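Local coordinates for metallo-beta-lactamase (Chryseobacterium indologenes, PDB 3L6N), which hydrolyses the beta-lactam ring of penicillins, cephalosporins and carbapenems as a two-zinc class B enzyme, conferring antibiotic resistance, at residues 69-83 with 93-105. Residues are numbered along the deposited sequence; the frame is centred on the assembly and turned at random. Where two conformers were deposited one is given.
Sequences VVAVFATHSHDDRAG and IKTYATAKTNEFL. With ZN (zinc ion), chain B; ZN (zinc ion), chain C.
Tyr96 lays its ring over that of Phe73 in an offset stack, centroids 4.1 Å apart and planes only 4° from parallel, where strands 69-73 and 94-97 run side by side. The strands are the two arms of a beta-alpha-beta unit of the metallo-beta-lactamase fold, helix 86-90 making the crossover. Both rings leave the same face of the sheet; CG of Tyr96, anti to the carbonyl carbon (chi1 -68°), brings the ring over Phe73. CB of Tyr96 makes a CH-pi contact with the same face, 3.6 Å from the Phe73 ring centroid. Val72 O lies at the edge of the Tyr96 ring, in its plane, and Ala71 CB approaches CE1 of Tyr96. Beneath the stack the parallel ladder runs from Val72 N to Lys94 O (3.0 Å), from Tyr96 N to Val72 O (2.7 Å) and from Ala74 N to Tyr96 O (2.9 Å). At the start of the ladder, where Val70 O and Lys94 N stand apart, a water bridges them. Ile93 covers the 69-71 backbone, CG1 by Val69 O and CG2 by Ala71 N; CG2 also reaches Val72 CG2, and Val72 faces the other side of the sheet from the rings, near Phe88 of the crossover helix.

Beyond the strands, the loop carrying His76, His78 and Asp80, the HXHXD zinc motif, rests on helix 99-107. Ser77, between the two histidines, points its CB at the helix: CB and OG lie against Phe104 CB, while Thr101 CG2 sits by Ser77 N. Another water accepts a hydrogen bond from Thr98 N and donates to Ala74 O and Thr101 OG1, the last also bonded to Asp142. On the far side of the loop His76 NE2 and His78 ND1 bind one zinc with His139, while Asp80 joins Cys158 and His200 on the second. Under the loop, Leu105 CD2 touches Ser77 O at 3.4 Å and Ala82 CB at 4.0 Å.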
loop_
_atom_site.group_PDB
_atom_site.type_symbol
_atom_site.label_atom_id
_atom_site.label_comp_id
_atom_site.label_asym_id
_atom_site.label_seq_id
_atom_site.Cartn_x
_atom_site.Cartn_y
_atom_site.Cartn_z
ATOM N N VAL A 69 0.634 -10.391 13.122
ATOM C CA VAL A 69 1.329 -9.451 12.238
ATOM C C VAL A 69 2.760 -9.277 12.755
ATOM O O VAL A 69 2.973 -8.951 13.932
ATOM C CB VAL A 69 0.613 -8.095 12.182
ATOM C CG1 VAL A 69 1.439 -7.080 11.388
ATOM C CG2 VAL A 69 -0.759 -8.262 11.561
ATOM N N VAL A 70 3.728 -9.512 11.878
ATOM C CA VAL A 70 5.141 -9.440 12.261
ATOM C C VAL A 70 5.927 -8.340 11.561
ATOM O O VAL A 70 7.075 -8.085 11.918
ATOM C CB VAL A 70 5.854 -10.821 12.125
ATOM C CG1 VAL A 70 5.132 -11.860 12.991
ATOM C CG2 VAL A 70 5.960 -11.274 10.659
ATOM N N ALA A 71 5.315 -7.679 10.573
ATOM C CA ALA A 71 5.971 -6.570 9.880
ATOM C C ALA A 71 4.933 -5.692 9.203
ATOM O O ALA A 71 3.886 -6.187 8.749
ATOM C CB ALA A 71 6.970 -7.085 8.863
ATOM N N VAL A 72 5.218 -4.395 9.140
ATOM C CA VAL A 72 4.336 -3.448 8.446
ATOM C C VAL A 72 5.210 -2.625 7.518
ATOM O O VAL A 72 6.183 -2.007 7.974
ATOM C CB VAL A 72 3.631 -2.514 9.450
ATOM C CG1 VAL A 72 2.801 -1.442 8.723
ATOM C CG2 VAL A 72 2.748 -3.322 10.407
ATOM N N PHE A 73 4.886 -2.640 6.226
ATOM C CA PHE A 73 5.576 -1.817 5.224
ATOM C C PHE A 73 4.666 -0.681 4.766
ATOM O O PHE A 73 3.516 -0.923 4.424
ATOM C CB PHE A 73 5.965 -2.667 4.008
ATOM C CG PHE A 73 7.162 -3.543 4.231
ATOM C CD1 PHE A 73 7.084 -4.682 5.035
ATOM C CD2 PHE A 73 8.370 -3.239 3.604
ATOM C CE1 PHE A 73 8.193 -5.503 5.234
ATOM C CE2 PHE A 73 9.496 -4.057 3.796
ATOM C CZ PHE A 73 9.402 -5.193 4.615
ATOM N N ALA A 74 5.194 0.541 4.749
ATOM C CA ALA A 74 4.427 1.713 4.294
ATOM C C ALA A 74 4.847 2.100 2.893
ATOM O O ALA A 74 6.049 2.183 2.611
ATOM C CB ALA A 74 4.666 2.900 5.245
ATOM N N THR A 75 3.869 2.344 2.019
ATOM C CA THR A 75 4.180 2.720 0.640
ATOM C C THR A 75 4.209 4.234 0.391
ATOM O O THR A 75 4.537 4.680 -0.711
ATOM C CB THR A 75 3.310 1.997 -0.417
ATOM O OG1 THR A 75 1.948 2.415 -0.285
ATOM C CG2 THR A 75 3.416 0.482 -0.274
ATOM N N HIS A 76 3.832 5.005 1.409
ATOM C CA HIS A 76 4.217 6.424 1.560
ATOM C C HIS A 76 3.731 6.946 2.914
ATOM O O HIS A 76 3.254 6.151 3.743
ATOM C CB HIS A 76 3.851 7.350 0.348
ATOM C CG HIS A 76 2.385 7.517 0.068
ATOM N ND1 HIS A 76 1.652 6.595 -0.650
ATOM C CD2 HIS A 76 1.553 8.558 0.302
ATOM C CE1 HIS A 76 0.410 7.033 -0.784
ATOM N NE2 HIS A 76 0.324 8.221 -0.215
ATOM N N SER A 77 3.880 8.251 3.161
ATOM C CA SER A 77 3.712 8.771 4.521
ATOM C C SER A 77 2.284 9.059 4.957
ATOM O O SER A 77 2.055 9.311 6.134
ATOM C CB SER A 77 4.526 10.050 4.713
ATOM O OG SER A 77 3.906 11.133 4.029
ATOM N N HIS A 78 1.340 9.032 4.020
ATOM C CA HIS A 78 -0.029 9.457 4.300
ATOM C C HIS A 78 -0.794 8.527 5.239
ATOM O O HIS A 78 -0.411 7.377 5.455
ATOM C CB HIS A 78 -0.805 9.624 2.992
ATOM C CG HIS A 78 -0.422 10.840 2.207
ATOM N ND1 HIS A 78 -0.707 10.974 0.864
ATOM C CD2 HIS A 78 0.204 11.982 2.580
ATOM C CE1 HIS A 78 -0.283 12.159 0.451
ATOM N NE2 HIS A 78 0.285 12.780 1.465
ATOM N N ASP A 79 -1.884 9.048 5.794
ATOM C CA ASP A 79 -2.681 8.325 6.806
ATOM C C ASP A 79 -3.208 6.963 6.366
ATOM O O ASP A 79 -3.359 6.062 7.197
ATOM C CB ASP A 79 -3.884 9.165 7.223
ATOM C CG ASP A 79 -3.514 10.398 8.015
ATOM O OD1 ASP A 79 -4.432 11.219 8.227
ATOM O OD2 ASP A 79 -2.351 10.572 8.431
ATOM N N ASP A 80 -3.503 6.822 5.072
ATOM C CA ASP A 80 -4.022 5.572 4.509
ATOM C C ASP A 80 -2.906 4.596 4.143
ATOM O O ASP A 80 -3.168 3.538 3.575
ATOM C CB ASP A 80 -4.921 5.845 3.279
ATOM C CG ASP A 80 -4.188 6.559 2.154
ATOM O OD1 ASP A 80 -3.524 7.577 2.412
ATOM O OD2 ASP A 80 -4.297 6.107 0.983
ATOM N N ARG A 81 -1.676 4.940 4.515
ATOM C CA ARG A 81 -0.511 4.158 4.126
ATOM C C ARG A 81 0.310 3.830 5.371
ATOM O O ARG A 81 0.075 2.807 6.011
ATOM C CB ARG A 81 0.307 4.908 3.067
ATOM C CG ARG A 81 -0.508 5.344 1.840
ATOM C CD ARG A 81 -0.659 4.225 0.817
ATOM N NE ARG A 81 -1.683 3.251 1.180
ATOM C CZ ARG A 81 -2.169 2.340 0.340
ATOM N NH1 ARG A 81 -1.715 2.278 -0.905
ATOM N NH2 ARG A 81 -3.089 1.479 0.747
ATOM N N ALA A 82 1.236 4.711 5.744
ATOM C CA ALA A 82 1.969 4.543 7.016
ATOM C C ALA A 82 1.040 4.641 8.225
ATOM O O ALA A 82 1.220 3.928 9.217
ATOM C CB ALA A 82 3.086 5.574 7.139
ATOM N N GLY A 83 0.060 5.530 8.148
ATOM C CA GLY A 83 -0.806 5.790 9.299
ATOM C C GLY A 83 0.015 6.183 10.516
ATOM O O GLY A 83 0.991 6.940 10.406
ATOM N N ILE A 93 6.343 -4.765 16.848
ATOM C CA ILE A 93 6.199 -5.208 15.463
ATOM C C ILE A 93 7.072 -4.307 14.603
ATOM O O ILE A 93 6.923 -3.084 14.623
ATOM C CB ILE A 93 4.726 -5.149 15.006
ATOM C CG1 ILE A 93 3.872 -6.127 15.831
ATOM C CG2 ILE A 93 4.597 -5.440 13.492
ATOM C CD1 ILE A 93 2.382 -5.890 15.718
ATOM N N LYS A 94 7.996 -4.917 13.871
ATOM C CA LYS A 94 8.890 -4.180 12.989
ATOM C C LYS A 94 8.101 -3.392 11.939
ATOM O O LYS A 94 7.191 -3.925 11.300
ATOM C CB LYS A 94 9.859 -5.134 12.306
ATOM C CG LYS A 94 10.884 -5.737 13.250
ATOM C CD LYS A 94 11.927 -6.501 12.482
ATOM C CE LYS A 94 13.048 -6.952 13.412
ATOM N NZ LYS A 94 14.103 -7.673 12.650
ATOM N N THR A 95 8.446 -2.122 11.791
ATOM C CA THR A 95 7.843 -1.284 10.764
ATOM C C THR A 95 8.905 -0.831 9.777
ATOM O O THR A 95 10.072 -0.606 10.156
ATOM C CB THR A 95 7.160 -0.053 11.370
ATOM O OG1 THR A 95 8.091 0.644 12.211
ATOM C CG2 THR A 95 5.946 -0.473 12.185
ATOM N N TYR A 96 8.490 -0.681 8.521
ATOM C CA TYR A 96 9.407 -0.440 7.411
ATOM C C TYR A 96 8.937 0.727 6.570
ATOM O O TYR A 96 7.774 0.766 6.127
ATOM C CB TYR A 96 9.503 -1.679 6.515
ATOM C CG TYR A 96 10.172 -2.884 7.144
ATOM C CD1 TYR A 96 9.476 -3.705 8.024
ATOM C CD2 TYR A 96 11.485 -3.216 6.818
ATOM C CE1 TYR A 96 10.075 -4.814 8.598
ATOM C CE2 TYR A 96 12.094 -4.334 7.387
ATOM C CZ TYR A 96 11.379 -5.118 8.271
ATOM O OH TYR A 96 11.964 -6.225 8.843
ATOM N N ALA A 97 9.842 1.673 6.333
ATOM C CA ALA A 97 9.571 2.806 5.451
ATOM C C ALA A 97 10.879 3.243 4.829
ATOM O O ALA A 97 11.955 2.974 5.373
ATOM C CB ALA A 97 8.953 3.970 6.231
ATOM N N THR A 98 10.796 3.905 3.686
ATOM C CA THR A 98 11.993 4.499 3.096
ATOM C C THR A 98 12.467 5.696 3.920
ATOM O O THR A 98 11.707 6.264 4.718
ATOM C CB THR A 98 11.746 5.006 1.676
ATOM O OG1 THR A 98 10.769 6.056 1.728
ATOM C CG2 THR A 98 11.276 3.885 0.748
ATOM N N ALA A 99 13.727 6.088 3.718
ATOM C CA ALA A 99 14.246 7.305 4.342
ATOM C C ALA A 99 13.377 8.524 4.018
ATOM O O ALA A 99 13.068 9.316 4.909
ATOM C CB ALA A 99 15.695 7.534 3.931
ATOM N N LYS A 100 12.941 8.644 2.760
ATOM C CA LYS A 100 12.101 9.774 2.339
ATOM C C LYS A 100 10.770 9.800 3.082
ATOM O O LYS A 100 10.312 10.849 3.536
ATOM C CB LYS A 100 11.860 9.736 0.823
ATOM C CG LYS A 100 13.132 9.913 -0.005
ATOM C CD LYS A 100 13.639 11.356 0.019
ATOM C CE LYS A 100 14.863 11.531 -0.887
ATOM N NZ LYS A 100 15.298 12.962 -0.996
ATOM N N THR A 101 10.154 8.630 3.206
ATOM C CA THR A 101 8.873 8.524 3.892
ATOM C C THR A 101 9.038 8.907 5.360
ATOM O O THR A 101 8.212 9.632 5.915
ATOM C CB THR A 101 8.292 7.109 3.720
ATOM O OG1 THR A 101 7.864 6.961 2.362
ATOM C CG2 THR A 101 7.085 6.879 4.636
ATOM N N ASN A 102 10.118 8.436 5.976
ATOM C CA ASN A 102 10.403 8.800 7.354
ATOM C C ASN A 102 10.628 10.287 7.533
ATOM O O ASN A 102 10.200 10.842 8.528
ATOM C CB ASN A 102 11.591 8.004 7.904
ATOM C CG ASN A 102 11.183 6.617 8.358
ATOM O OD1 ASN A 102 10.042 6.401 8.772
ATOM N ND2 ASN A 102 12.111 5.670 8.289
ATOM N N GLU A 103 11.292 10.926 6.572
ATOM C CA GLU A 103 11.507 12.368 6.631
ATOM C C GLU A 103 10.177 13.111 6.619
ATOM O O GLU A 103 10.009 14.097 7.335
ATOM C CB GLU A 103 12.364 12.821 5.461
ATOM C CG GLU A 103 13.834 12.537 5.654
ATOM C CD GLU A 103 14.600 12.531 4.348
ATOM O OE1 GLU A 103 14.021 12.870 3.290
ATOM O OE2 GLU A 103 15.796 12.180 4.383
ATOM N N PHE A 104 9.229 12.628 5.813
ATOM C CA PHE A 104 7.894 13.221 5.776
ATOM C C PHE A 104 7.121 12.983 7.077
ATOM O O PHE A 104 6.475 13.887 7.588
ATOM C CB PHE A 104 7.080 12.670 4.599
ATOM C CG PHE A 104 7.458 13.240 3.249
ATOM C CD1 PHE A 104 6.936 12.659 2.097
ATOM C CD2 PHE A 104 8.309 14.341 3.118
ATOM C CE1 PHE A 104 7.228 13.161 0.834
ATOM C CE2 PHE A 104 8.625 14.861 1.847
ATOM C CZ PHE A 104 8.078 14.265 0.697
ATOM N N LEU A 105 7.182 11.758 7.601
ATOM C CA LEU A 105 6.517 11.438 8.859
ATOM C C LEU A 105 7.019 12.328 9.991
ATOM O O LEU A 105 6.230 12.898 10.737
ATOM C CB LEU A 105 6.708 9.959 9.213
ATOM C CG LEU A 105 5.954 8.958 8.331
ATOM C CD1 LEU A 105 6.501 7.545 8.556
ATOM C CD2 LEU A 105 4.448 9.027 8.576
HETATM ZN ZN ZN B . -1.291 9.545 -0.423
HETATM ZN ZN ZN C . -3.795 6.937 -0.820
HETATM O O HOH W 1 8.307 -7.940 14.171
HETATM O O HOH W 2 8.099 4.025 2.562
HETATM O O HOH W 3 -2.887 8.602 0.039
#